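Local coordinates for carbon monoxide dehydrogenase (Thermococcus sp. AM4, PDB 6T7J), which catalyses the oxidation of carbon monoxide to carbon dioxide, probably at a nickel-iron-sulfur cluster that is nickel-free in this crystal, at residues L124-K129 against F242-P247; K177-V182 against G540-D545; A186-R191 against H218-S223; K288-Y293 against I391-Y396; K358-E363 against V372-N377. All blocks are in the same frame, centred on the assembly; numbering follows the deposited sequence.

The five contacts form two touching pairs and one separate site. Contacts 2 and 3 have centres about 16 Å apart and are linked by helix 177-186, which leads from contact 2 into the loop of contact 3; I180 O lies 4.3 Å from L189 CD2. Contacts 4 and 5 have centres about 18 Å apart and meet where I391 CD1 lies 3.5 Å from I374 CD1. Contact 1 stands apart, though helix 212-242 runs from contact 3 to it. The centres of contacts 2 and 4 are about 55 Å apart. None of the ten segments holds a cluster-pocket residue. H269, C304 and C343 of the broken cluster's pocket follow strands of the sheet that contact 5 borders.

Contact 1. Residues L124-K129 against F242-P247; sequences LTDVEK and FGTPKP
T244 and D126 share the one hydrogen bond between these segments. T244 OG1 donates to D126 OD2 at 2.4 Å, a very short length whose exact value is doubtful. The two side chains cross obliquely. With CG of D126 anti to the backbone N (chi1 -158°), the carboxylate stands between T244 OG1 and K129 N. The other oxygen, OD1, accepts from K129 N at 2.8 Å. The N-H points well at it, with an angle of 164°, but comes from above the carboxylate plane. This is an N-cap: D126 closes the start of helix 127-136 and also holds the loop that leaves helix 212-242. An alanine here would probably leave K129 N without its capping acceptor and the T244 hydroxyl without its carboxylate mate.

K129 lies beside this bond. It crosses T244 at about a right angle, its CD 3.4 Å from T244 OG1. Its NZ goes on to salt bridges with D239 and E420, and the lysine makes a cation-pi contact with Y236.

The other approach is a side-chain hydroxyl against the backbone. T125 OG1 is 3.1 Å from G243 N, but the angle is too poor for a hydrogen bond; this hydroxyl bonds to I240 O instead. G243 follows the helix with positive phi, where a CB would jam against the carbonyl O of F242.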
# COMPACT_ATOMS: atom_id res chain seq x y z
N LEU A 124 7.06 33.00 -2.45
CA LEU A 124 6.37 32.73 -3.71
C LEU A 124 7.18 33.45 -4.78
O LEU A 124 7.02 34.65 -4.99
CB LEU A 124 4.92 33.22 -3.66
CG LEU A 124 3.98 32.52 -2.69
CD1 LEU A 124 2.62 33.20 -2.68
CD2 LEU A 124 3.84 31.04 -3.04
N THR A 125 8.07 32.71 -5.45
CA THR A 125 9.00 33.33 -6.38
C THR A 125 8.48 33.36 -7.81
O THR A 125 8.81 34.29 -8.56
CB THR A 125 10.35 32.60 -6.35
OG1 THR A 125 10.20 31.29 -6.92
CG2 THR A 125 10.85 32.47 -4.92
N ASP A 126 7.68 32.38 -8.22
CA ASP A 126 7.09 32.34 -9.55
C ASP A 126 5.60 32.61 -9.41
O ASP A 126 4.78 31.69 -9.37
CB ASP A 126 7.37 31.00 -10.25
CG ASP A 126 7.26 31.09 -11.76
OD1 ASP A 126 6.38 31.84 -12.25
OD2 ASP A 126 8.05 30.41 -12.45
N VAL A 127 5.25 33.89 -9.32
CA VAL A 127 3.85 34.28 -9.20
C VAL A 127 3.11 34.02 -10.50
O VAL A 127 1.89 33.76 -10.49
CB VAL A 127 3.75 35.75 -8.76
CG1 VAL A 127 2.31 36.14 -8.50
CG2 VAL A 127 4.61 35.99 -7.52
N GLU A 128 3.81 34.06 -11.63
CA GLU A 128 3.18 33.78 -12.92
C GLU A 128 2.72 32.33 -13.00
O GLU A 128 1.59 32.05 -13.42
CB GLU A 128 4.16 34.10 -14.05
CG GLU A 128 3.92 35.45 -14.70
CD GLU A 128 2.48 35.63 -15.13
OE1 GLU A 128 1.62 35.91 -14.32
OE2 GLU A 128 2.15 35.50 -16.27
N LYS A 129 3.59 31.40 -12.62
CA LYS A 129 3.21 29.99 -12.58
C LYS A 129 2.05 29.77 -11.62
O LYS A 129 1.12 29.01 -11.92
CB LYS A 129 4.41 29.13 -12.19
CG LYS A 129 4.27 27.66 -12.54
CD LYS A 129 5.51 27.15 -13.24
CE LYS A 129 5.48 25.64 -13.40
NZ LYS A 129 6.50 25.15 -14.35
N PHE A 242 10.65 27.78 -5.54
CA PHE A 242 12.09 27.96 -5.72
C PHE A 242 12.47 28.43 -7.12
O PHE A 242 13.67 28.52 -7.42
CB PHE A 242 12.83 26.66 -5.40
CG PHE A 242 12.47 26.08 -4.07
CD1 PHE A 242 12.73 26.77 -2.90
CD2 PHE A 242 11.87 24.83 -3.99
CE1 PHE A 242 12.40 26.24 -1.67
CE2 PHE A 242 11.54 24.30 -2.77
CZ PHE A 242 11.80 25.00 -1.61
N GLY A 243 11.50 28.72 -7.98
CA GLY A 243 11.81 29.22 -9.31
C GLY A 243 11.71 28.16 -10.39
O GLY A 243 12.13 27.02 -10.19
N THR A 244 11.15 28.53 -11.53
CA THR A 244 11.10 27.62 -12.67
C THR A 244 12.49 27.51 -13.28
O THR A 244 13.12 28.53 -13.57
CB THR A 244 10.09 28.11 -13.71
OG1 THR A 244 8.79 28.21 -13.12
CG2 THR A 244 10.03 27.14 -14.89
N PRO A 245 13.01 26.30 -13.49
CA PRO A 245 14.37 26.16 -14.02
C PRO A 245 14.53 26.81 -15.38
O PRO A 245 13.65 26.74 -16.24
CB PRO A 245 14.56 24.64 -14.09
CG PRO A 245 13.63 24.09 -13.06
CD PRO A 245 12.43 25.00 -13.08
N LYS A 246 15.67 27.47 -15.56
CA LYS A 246 16.09 28.08 -16.81
C LYS A 246 17.48 27.55 -17.14
O LYS A 246 18.21 27.12 -16.25
CB LYS A 246 16.10 29.61 -16.71
CG LYS A 246 14.72 30.24 -16.64
CD LYS A 246 13.87 29.84 -17.84
CE LYS A 246 12.40 29.67 -17.46
NZ LYS A 246 11.79 30.95 -16.98
N PRO A 247 17.86 27.56 -18.42
CA PRO A 247 19.13 26.94 -18.82
C PRO A 247 20.32 27.54 -18.08
O PRO A 247 20.42 28.76 -17.91
CB PRO A 247 19.21 27.21 -20.32
CG PRO A 247 17.78 27.32 -20.74
CD PRO A 247 17.08 28.00 -19.60

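Contact 2. Residues K177-V182 against G540-D545; sequences KKRIKV and GVDISD
A side-on salt bridge between R179 and D542 joins the first turn of helix 177-186 to the loop between helix 525-538 and strand 548-552. It ties the helical part of the chain to one of its two Rossmann-like parallel sheets. R179 grips the carboxylate with two nitrogens, one to each oxygen. NH2 donates to D542 OD2 at 2.7 Å and NE to D542 OD1 at 3.2 Å. Both bonds are nearly straight, and both oxygens are met on the syn side. They lie close to the guanidinium plane, and the two flat groups are turned 26° apart. A further bond from NE to OD2 is weak. Bends at chi2 (-71°) and chi3 bring NE round to D542. NH1 goes to I600 O outside the two segments, and one face of the guanidinium has V182 CB 3.9 Å above its plane.

D542 is held from its own loop as well. Weak bonds from I543 N and S544 OG reach its two oxygens, and its backbone N donates to D545 OD2 at 3.0 Å. The loop opens at G540, whose positive phi belongs to the Schellman motif ending the preceding helix.

K178 touches the loop beside the bridge. Its CB is 3.4 Å from D542 OD1, and its CE is 3.6 Å from V541 C. Nearer the backbone, R179 CG packs 3.8 Å from I543 CD1.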
# COMPACT_ATOMS: atom_id res chain seq x y z
N LYS A 177 -7.89 16.99 -23.71
CA LYS A 177 -9.22 16.40 -23.71
C LYS A 177 -9.23 15.01 -24.35
O LYS A 177 -10.09 14.19 -24.02
CB LYS A 177 -10.21 17.31 -24.44
CG LYS A 177 -10.09 18.78 -24.09
CD LYS A 177 -11.12 19.61 -24.85
CE LYS A 177 -10.49 20.85 -25.46
NZ LYS A 177 -11.37 21.48 -26.48
N LYS A 178 -8.29 14.74 -25.25
CA LYS A 178 -8.23 13.42 -25.88
C LYS A 178 -7.82 12.36 -24.87
O LYS A 178 -8.42 11.28 -24.80
CB LYS A 178 -7.28 13.46 -27.07
CG LYS A 178 -7.66 14.47 -28.14
CD LYS A 178 -6.93 14.20 -29.45
CE LYS A 178 -7.10 15.35 -30.43
NZ LYS A 178 -8.53 15.60 -30.76
N ARG A 179 -6.79 12.64 -24.07
CA ARG A 179 -6.42 11.74 -22.98
C ARG A 179 -7.57 11.59 -21.99
O ARG A 179 -7.81 10.50 -21.46
CB ARG A 179 -5.16 12.25 -22.28
CG ARG A 179 -3.87 12.02 -23.05
CD ARG A 179 -3.51 10.54 -23.06
NE ARG A 179 -3.96 9.88 -24.28
CZ ARG A 179 -4.06 8.56 -24.41
NH1 ARG A 179 -3.75 7.77 -23.40
NH2 ARG A 179 -4.48 8.04 -25.55
N ILE A 180 -8.27 12.70 -21.73
CA ILE A 180 -9.44 12.70 -20.85
C ILE A 180 -10.47 11.70 -21.33
O ILE A 180 -11.00 10.87 -20.56
CB ILE A 180 -10.04 14.12 -20.78
CG1 ILE A 180 -9.03 15.11 -20.21
CG2 ILE A 180 -11.35 14.12 -20.01
CD1 ILE A 180 -9.04 15.19 -18.71
N LYS A 181 -10.81 11.77 -22.62
CA LYS A 181 -11.82 10.89 -23.19
C LYS A 181 -11.35 9.45 -23.23
O LYS A 181 -12.14 8.52 -23.00
CB LYS A 181 -12.19 11.39 -24.59
CG LYS A 181 -13.32 10.63 -25.25
CD LYS A 181 -14.60 10.73 -24.44
CE LYS A 181 -15.25 9.37 -24.27
NZ LYS A 181 -15.71 8.81 -25.57
N VAL A 182 -10.06 9.24 -23.52
CA VAL A 182 -9.50 7.89 -23.51
C VAL A 182 -9.63 7.27 -22.13
O VAL A 182 -10.15 6.15 -21.97
CB VAL A 182 -8.02 7.92 -23.96
CG1 VAL A 182 -7.31 6.65 -23.55
CG2 VAL A 182 -7.93 8.13 -25.47
N GLY A 540 -3.38 19.27 -32.90
CA GLY A 540 -4.74 18.76 -32.95
C GLY A 540 -4.78 17.25 -32.92
O GLY A 540 -5.51 16.61 -33.69
N VAL A 541 -4.00 16.67 -32.01
CA VAL A 541 -3.58 15.28 -32.08
C VAL A 541 -3.53 14.72 -30.66
O VAL A 541 -3.41 15.48 -29.69
CB VAL A 541 -2.21 15.21 -32.82
CG1 VAL A 541 -1.40 14.01 -32.44
CG2 VAL A 541 -2.42 15.24 -34.33
N ASP A 542 -3.69 13.41 -30.52
CA ASP A 542 -3.51 12.80 -29.21
C ASP A 542 -2.02 12.53 -28.95
O ASP A 542 -1.21 12.46 -29.88
CB ASP A 542 -4.30 11.50 -29.09
CG ASP A 542 -4.50 11.07 -27.65
OD1 ASP A 542 -4.30 11.90 -26.74
OD2 ASP A 542 -4.85 9.89 -27.42
N ILE A 543 -1.67 12.40 -27.67
CA ILE A 543 -0.29 12.07 -27.32
C ILE A 543 0.14 10.78 -27.98
O ILE A 543 1.30 10.63 -28.39
CB ILE A 543 -0.14 12.00 -25.78
CG1 ILE A 543 -0.30 13.39 -25.16
CG2 ILE A 543 1.21 11.40 -25.40
CD1 ILE A 543 -0.33 13.38 -23.64
N SER A 544 -0.79 9.83 -28.15
CA SER A 544 -0.45 8.54 -28.73
C SER A 544 -0.06 8.63 -30.20
O SER A 544 0.61 7.72 -30.70
CB SER A 544 -1.62 7.57 -28.56
OG SER A 544 -2.86 8.24 -28.64
N ASP A 545 -0.45 9.69 -30.91
CA ASP A 545 -0.09 9.83 -32.31
C ASP A 545 1.26 10.50 -32.51
O ASP A 545 1.78 10.49 -33.64
CB ASP A 545 -1.15 10.62 -33.08
CG ASP A 545 -2.56 10.19 -32.76
OD1 ASP A 545 -2.87 8.99 -32.91
OD2 ASP A 545 -3.36 11.06 -32.36

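Contact 3. Residues A186-R191 against H218-S223; sequences AGVLPR and HGIRTS
The guanidinium groups of R191 and R221 lie flat on each other. Their centres are 3.8 Å apart and their planes differ by 8°. Each takes a nitrogen of the other over its centre: R191 NH1 sits over R221, 3.5 Å from R221 CZ, and R221 NH1 sits over R191. Like charges are therefore close, with R191 NH1 and R221 NH2 3.6 Å apart. Acidic residues of helix 193-203 probably offset the repulsion. R191 makes salt bridges to E199 through NH1 and to E196 through NE, while R221 makes long, weak ion pairs with the same two glutamates. H218 stands at the side of the stack. Its CD2 lies in plane at the edge of the R221 guanidinium, and its NE2 makes a weak hydrogen bond to E196.

R221 reaches the stack over the backbone of the loop. CG is anti to the backbone N (chi1 173°), and the chain then bends at chi3 (62°), which places NE. CB of R221 lies 3.3 Å from V188 O, and CD of R221 lies 3.2 Å from L189 O. R221 CA also makes a CA-H...O contact with V188 O. P190 CB rests 3.5 Å from R221 O.

Nearer the start of the loop, V188 CG2 meets I220 CG2 at 3.7 Å. The loop itself begins at G187 and packs across the side of the long helix 212-242. G187 is the C-prime glycine of the Schellman motif that ends helix 177-186.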
# COMPACT_ATOMS: atom_id res chain seq x y z
N ALA A 186 -11.93 4.10 -20.87
CA ALA A 186 -11.30 2.99 -20.16
C ALA A 186 -11.75 2.91 -18.71
O ALA A 186 -11.61 1.84 -18.09
CB ALA A 186 -9.78 3.11 -20.23
N GLY A 187 -12.27 4.00 -18.15
CA GLY A 187 -12.68 4.00 -16.76
C GLY A 187 -11.54 4.04 -15.77
O GLY A 187 -11.65 3.45 -14.68
N VAL A 188 -10.45 4.72 -16.10
CA VAL A 188 -9.26 4.75 -15.27
C VAL A 188 -8.97 6.16 -14.75
O VAL A 188 -7.87 6.45 -14.31
CB VAL A 188 -8.04 4.19 -16.02
CG1 VAL A 188 -8.29 2.75 -16.46
CG2 VAL A 188 -7.70 5.06 -17.22
N LEU A 189 -9.96 7.05 -14.81
CA LEU A 189 -9.78 8.41 -14.32
C LEU A 189 -9.53 8.39 -12.82
O LEU A 189 -10.38 7.87 -12.07
CB LEU A 189 -10.99 9.27 -14.65
CG LEU A 189 -11.10 9.78 -16.09
CD1 LEU A 189 -12.44 10.44 -16.33
CD2 LEU A 189 -9.96 10.73 -16.41
N PRO A 190 -8.41 8.91 -12.33
CA PRO A 190 -8.15 8.90 -10.89
C PRO A 190 -8.99 9.94 -10.16
O PRO A 190 -9.28 11.02 -10.67
CB PRO A 190 -6.66 9.23 -10.80
CG PRO A 190 -6.38 10.04 -12.02
CD PRO A 190 -7.30 9.52 -13.10
N ARG A 191 -9.39 9.59 -8.93
CA ARG A 191 -10.29 10.40 -8.13
C ARG A 191 -9.59 11.10 -6.97
O ARG A 191 -9.72 12.32 -6.82
CB ARG A 191 -11.44 9.53 -7.61
CG ARG A 191 -12.16 8.75 -8.70
CD ARG A 191 -12.74 7.45 -8.18
NE ARG A 191 -11.70 6.51 -7.79
CZ ARG A 191 -11.93 5.26 -7.39
NH1 ARG A 191 -10.92 4.48 -7.05
NH2 ARG A 191 -13.17 4.80 -7.31
N HIS A 218 -6.76 -0.73 -12.64
CA HIS A 218 -6.64 0.13 -11.47
C HIS A 218 -5.20 0.58 -11.25
O HIS A 218 -4.97 1.69 -10.75
CB HIS A 218 -7.16 -0.56 -10.21
CG HIS A 218 -7.10 0.32 -9.00
ND1 HIS A 218 -6.23 0.09 -7.96
CD2 HIS A 218 -7.78 1.45 -8.68
CE1 HIS A 218 -6.40 1.02 -7.04
NE2 HIS A 218 -7.32 1.86 -7.46
N GLY A 219 -4.23 -0.26 -11.61
CA GLY A 219 -2.85 0.20 -11.62
C GLY A 219 -2.64 1.38 -12.55
O GLY A 219 -1.91 2.32 -12.22
N ILE A 220 -3.29 1.34 -13.71
CA ILE A 220 -3.24 2.47 -14.64
C ILE A 220 -3.84 3.71 -13.98
O ILE A 220 -3.28 4.81 -14.06
CB ILE A 220 -3.97 2.11 -15.95
CG1 ILE A 220 -3.04 1.30 -16.86
CG2 ILE A 220 -4.46 3.37 -16.66
CD1 ILE A 220 -3.77 0.47 -17.89
N ARG A 221 -4.99 3.55 -13.33
CA ARG A 221 -5.63 4.67 -12.65
C ARG A 221 -4.73 5.27 -11.57
O ARG A 221 -4.62 6.49 -11.44
CB ARG A 221 -6.97 4.23 -12.04
CG ARG A 221 -7.64 5.28 -11.16
CD ARG A 221 -9.15 5.07 -11.08
NE ARG A 221 -9.50 3.79 -10.48
CZ ARG A 221 -10.74 3.32 -10.39
NH1 ARG A 221 -11.76 4.03 -10.86
NH2 ARG A 221 -10.97 2.13 -9.83
N THR A 222 -4.06 4.41 -10.80
CA THR A 222 -3.18 4.89 -9.73
C THR A 222 -1.95 5.59 -10.30
O THR A 222 -1.52 6.63 -9.79
CB THR A 222 -2.77 3.71 -8.84
OG1 THR A 222 -3.94 3.06 -8.33
CG2 THR A 222 -1.92 4.20 -7.67
N SER A 223 -1.37 5.02 -11.36
CA SER A 223 -0.25 5.68 -12.02
C SER A 223 -0.65 7.05 -12.55
O SER A 223 0.14 8.00 -12.51
CB SER A 223 0.29 4.80 -13.15
OG SER A 223 -0.55 4.90 -14.29

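Contact 4. Residues K288-Y293 against I391-Y396; sequences KFAKKY and IAIENY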
# COMPACT_ATOMS: atom_id res chain seq x y z
N LYS A 288 33.68 31.41 5.81
CA LYS A 288 34.70 31.81 6.77
C LYS A 288 34.76 30.86 7.97
O LYS A 288 35.82 30.69 8.57
CB LYS A 288 34.48 33.24 7.23
CG LYS A 288 33.04 33.54 7.56
CD LYS A 288 32.63 34.96 7.27
CE LYS A 288 33.46 35.96 8.03
NZ LYS A 288 32.71 37.19 8.41
N PHE A 289 33.64 30.20 8.31
CA PHE A 289 33.70 29.15 9.33
C PHE A 289 34.64 28.03 8.89
O PHE A 289 35.51 27.58 9.66
CB PHE A 289 32.29 28.60 9.60
CG PHE A 289 32.16 27.90 10.93
CD1 PHE A 289 32.64 28.48 12.09
CD2 PHE A 289 31.53 26.67 11.01
CE1 PHE A 289 32.51 27.84 13.31
CE2 PHE A 289 31.40 26.02 12.23
CZ PHE A 289 31.88 26.61 13.38
N ALA A 290 34.49 27.57 7.64
CA ALA A 290 35.37 26.53 7.12
C ALA A 290 36.81 27.00 7.03
O ALA A 290 37.74 26.21 7.24
CB ALA A 290 34.88 26.07 5.74
N LYS A 291 37.03 28.28 6.71
CA LYS A 291 38.39 28.78 6.76
C LYS A 291 38.95 28.72 8.19
O LYS A 291 40.08 28.29 8.40
CB LYS A 291 38.48 30.19 6.18
CG LYS A 291 37.99 30.27 4.73
CD LYS A 291 38.66 31.39 3.97
CE LYS A 291 37.92 32.69 4.15
NZ LYS A 291 38.90 33.76 4.50
N LYS A 292 38.13 29.10 9.17
CA LYS A 292 38.56 28.96 10.56
C LYS A 292 38.89 27.52 10.91
O LYS A 292 39.77 27.27 11.74
CB LYS A 292 37.47 29.48 11.51
CG LYS A 292 37.54 30.98 11.76
CD LYS A 292 36.33 31.45 12.55
CE LYS A 292 36.11 32.95 12.37
NZ LYS A 292 35.98 33.32 10.93
N TYR A 293 38.23 26.55 10.28
CA TYR A 293 38.51 25.15 10.55
C TYR A 293 39.59 24.56 9.64
O TYR A 293 39.81 23.35 9.67
CB TYR A 293 37.23 24.32 10.46
CG TYR A 293 36.53 24.21 11.79
CD1 TYR A 293 36.90 23.23 12.70
CD2 TYR A 293 35.53 25.10 12.15
CE1 TYR A 293 36.28 23.14 13.93
CE2 TYR A 293 34.90 25.01 13.37
CZ TYR A 293 35.28 24.03 14.26
OH TYR A 293 34.66 23.94 15.49
N ILE A 391 28.08 21.23 11.56
CA ILE A 391 28.56 19.90 11.93
C ILE A 391 29.50 19.35 10.86
O ILE A 391 30.55 18.78 11.17
CB ILE A 391 27.37 18.96 12.19
CG1 ILE A 391 26.61 19.43 13.44
CG2 ILE A 391 27.85 17.53 12.37
CD1 ILE A 391 25.33 18.70 13.68
N ALA A 392 29.14 19.54 9.59
CA ALA A 392 30.03 19.10 8.51
C ALA A 392 31.38 19.81 8.56
O ALA A 392 32.45 19.18 8.47
CB ALA A 392 29.35 19.32 7.16
N ILE A 393 31.35 21.14 8.71
CA ILE A 393 32.58 21.93 8.73
C ILE A 393 33.45 21.52 9.92
O ILE A 393 34.69 21.48 9.82
CB ILE A 393 32.24 23.43 8.76
CG1 ILE A 393 31.70 23.87 7.40
CG2 ILE A 393 33.46 24.25 9.15
CD1 ILE A 393 31.06 25.22 7.43
N GLU A 394 32.83 21.22 11.05
CA GLU A 394 33.59 20.81 12.23
C GLU A 394 34.13 19.40 12.09
O GLU A 394 35.13 19.05 12.73
CB GLU A 394 32.71 20.93 13.48
CG GLU A 394 32.37 22.36 13.84
CD GLU A 394 31.02 22.49 14.52
OE1 GLU A 394 30.59 23.63 14.78
OE2 GLU A 394 30.39 21.44 14.79
N ASN A 395 33.48 18.56 11.27
CA ASN A 395 34.04 17.25 10.98
C ASN A 395 35.18 17.29 9.97
O ASN A 395 35.94 16.32 9.88
CB ASN A 395 32.95 16.30 10.47
CG ASN A 395 33.37 14.85 10.51
OD1 ASN A 395 34.13 14.44 11.39
ND2 ASN A 395 32.89 14.06 9.56
N TYR A 396 35.29 18.38 9.20
CA TYR A 396 36.38 18.50 8.23
C TYR A 396 37.76 18.12 8.76
O TYR A 396 38.49 17.43 8.03
CB TYR A 396 36.42 19.92 7.65
CG TYR A 396 37.54 20.14 6.65
CD1 TYR A 396 37.43 19.67 5.35
CD2 TYR A 396 38.70 20.82 7.02
CE1 TYR A 396 38.45 19.87 4.43
CE2 TYR A 396 39.72 21.02 6.10
CZ TYR A 396 39.59 20.55 4.81
OH TYR A 396 40.60 20.75 3.90
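The Y293 ring carries E394 CA over one face. This is a CH-pi contact, 4.1 Å from the ring centroid and 17° off its normal. F289 O lies in plane at the edge of the same ring. The contact belongs to a Rossmann-like layer: helices 284-292 and 381-395 pack side by side against a parallel sheet. The axes of 288-292 and 391-395 approach to 9.3 Å with N-to-C directions 24° apart, and A290 and I393 touch V262 and V298 of the sheet.

The F289 ring has Y293 CD2 over the centre of one face. At its edge lies E394 OE1, 3.5 Å from F289 CZ. The carboxylate is turned steeply against this ring, with the planes 74° apart. The Y396 ring turns its edge to the backbone, with CD2 3.8 Å from Y293 O. E394 also lies against the tyrosine's outer end, its CG 3.2 Å from Y293 OH.

I393 is the apolar residue that F289, A290 and Y293 meet. Its CG2, anti to the backbone N, lies 3.6 Å from A290 CA and 3.7 Å from Y293 CD2. F289 closes on it too, with CD2 of the phenylalanine 3.6 Å from CG2 of I393.

Contact 5. Residues K358-E363 against V372-N377; sequences KVITTE and VHIEFN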
# COMPACT_ATOMS: atom_id res chain seq x y z
N LYS A 358 29.64 11.63 8.25
CA LYS A 358 28.41 11.61 9.03
C LYS A 358 27.21 11.53 8.10
O LYS A 358 27.06 12.36 7.19
CB LYS A 358 28.31 12.84 9.92
CG LYS A 358 29.36 12.89 11.03
CD LYS A 358 29.82 14.31 11.30
CE LYS A 358 30.61 14.39 12.60
NZ LYS A 358 29.77 14.05 13.78
N VAL A 359 26.36 10.53 8.33
CA VAL A 359 25.11 10.36 7.59
C VAL A 359 24.01 11.04 8.41
O VAL A 359 23.59 10.53 9.44
CB VAL A 359 24.79 8.88 7.37
CG1 VAL A 359 23.38 8.70 6.82
CG2 VAL A 359 25.82 8.24 6.44
N ILE A 360 23.56 12.21 7.95
CA ILE A 360 22.56 12.99 8.67
C ILE A 360 21.20 12.73 8.03
O ILE A 360 20.95 13.12 6.88
CB ILE A 360 22.89 14.49 8.66
CG1 ILE A 360 24.08 14.79 9.58
CG2 ILE A 360 21.69 15.30 9.12
CD1 ILE A 360 25.40 14.86 8.86
N THR A 361 20.31 12.06 8.77
CA THR A 361 18.91 11.97 8.39
C THR A 361 18.15 13.16 8.96
O THR A 361 18.46 13.65 10.05
CB THR A 361 18.29 10.66 8.89
OG1 THR A 361 18.60 10.47 10.27
CG2 THR A 361 18.81 9.48 8.09
N THR A 362 17.16 13.64 8.20
CA THR A 362 16.48 14.88 8.53
C THR A 362 14.96 14.82 8.49
O THR A 362 14.31 15.81 8.85
CB THR A 362 16.93 16.01 7.58
OG1 THR A 362 16.48 15.72 6.25
CG2 THR A 362 18.45 16.15 7.58
N GLU A 363 14.37 13.71 8.05
CA GLU A 363 12.92 13.63 7.88
C GLU A 363 12.35 12.51 8.74
O GLU A 363 12.98 11.44 8.86
CB GLU A 363 12.57 13.40 6.40
CG GLU A 363 11.16 12.87 6.14
CD GLU A 363 10.14 13.98 5.98
OE1 GLU A 363 10.52 15.08 5.54
OE2 GLU A 363 8.95 13.74 6.29
N VAL A 372 22.84 9.94 12.29
CA VAL A 372 22.56 11.02 13.22
C VAL A 372 21.36 11.80 12.68
O VAL A 372 21.41 12.34 11.57
CB VAL A 372 23.78 11.94 13.43
CG1 VAL A 372 24.81 11.24 14.29
CG2 VAL A 372 24.40 12.33 12.10
N HIS A 373 20.28 11.82 13.45
CA HIS A 373 19.02 12.42 13.02
C HIS A 373 18.93 13.85 13.53
O HIS A 373 18.85 14.08 14.74
CB HIS A 373 17.83 11.59 13.50
CG HIS A 373 16.55 11.93 12.80
ND1 HIS A 373 16.38 11.77 11.44
CD2 HIS A 373 15.37 12.41 13.27
CE1 HIS A 373 15.16 12.14 11.10
NE2 HIS A 373 14.52 12.53 12.20
N ILE A 374 18.95 14.80 12.61
CA ILE A 374 18.70 16.21 12.90
C ILE A 374 17.45 16.58 12.11
O ILE A 374 17.52 16.92 10.92
CB ILE A 374 19.89 17.11 12.56
CG1 ILE A 374 21.08 16.75 13.44
CG2 ILE A 374 19.53 18.57 12.75
CD1 ILE A 374 22.41 16.93 12.77
N GLU A 375 16.29 16.49 12.76
CA GLU A 375 15.02 16.58 12.05
C GLU A 375 14.80 17.98 11.50
O GLU A 375 14.94 18.98 12.22
CB GLU A 375 13.87 16.19 12.98
CG GLU A 375 12.58 15.84 12.26
CD GLU A 375 11.83 14.70 12.91
OE1 GLU A 375 12.43 13.62 13.10
OE2 GLU A 375 10.64 14.88 13.23
N PHE A 376 14.44 18.05 10.23
CA PHE A 376 14.22 19.32 9.54
C PHE A 376 12.75 19.70 9.61
O PHE A 376 11.86 18.84 9.47
CB PHE A 376 14.67 19.22 8.08
CG PHE A 376 14.74 20.54 7.37
CD1 PHE A 376 15.85 21.35 7.50
CD2 PHE A 376 13.70 20.95 6.55
CE1 PHE A 376 15.92 22.56 6.84
CE2 PHE A 376 13.76 22.16 5.89
CZ PHE A 376 14.88 22.97 6.03
N ASN A 377 12.49 20.98 9.83
CA ASN A 377 11.14 21.53 9.79
C ASN A 377 11.19 22.91 9.14
O ASN A 377 12.21 23.60 9.21
CB ASN A 377 10.51 21.61 11.19
CG ASN A 377 11.15 22.68 12.05
OD1 ASN A 377 12.36 22.90 12.00
ND2 ASN A 377 10.33 23.35 12.85
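H373 and T361 are bridged neighbours in a parallel Rossmann-like sheet, where strand 372-373 is the outermost strand beside strand 358-361. The histidine crosses T361 at about a right angle. Its CB lies 3.5 Å from T361 OG1. CG, anti to the backbone N (chi1 -165°), starts a ring whose ND1 meets T361 OG1 at 2.8 Å. This is a hydrogen bond in which either atom could be the donor. At the ring edge, CE1 lies 3.2 Å from E363 O. At the tip NE2 donates to E375 OE1 at 2.5 Å, on the anti lone pair and close to the ring plane. The ring is thus held at both nitrogens. An alanine here would probably leave T361 OG1 and E375 OE1 without their ring partners and the E375 carboxylate freer to turn.

I360 and V372 point to the other face of the sheet, with I360 CG1 3.5 Å from V372 CG2. The backbones are joined by V372 N to V359 O, I374 N to T361 O and a weak bond from T361 N to V372 O. Past the strands, F376 N donates to a lone pair of T362 O at 2.6 Å, with an N-H...O angle of 173°.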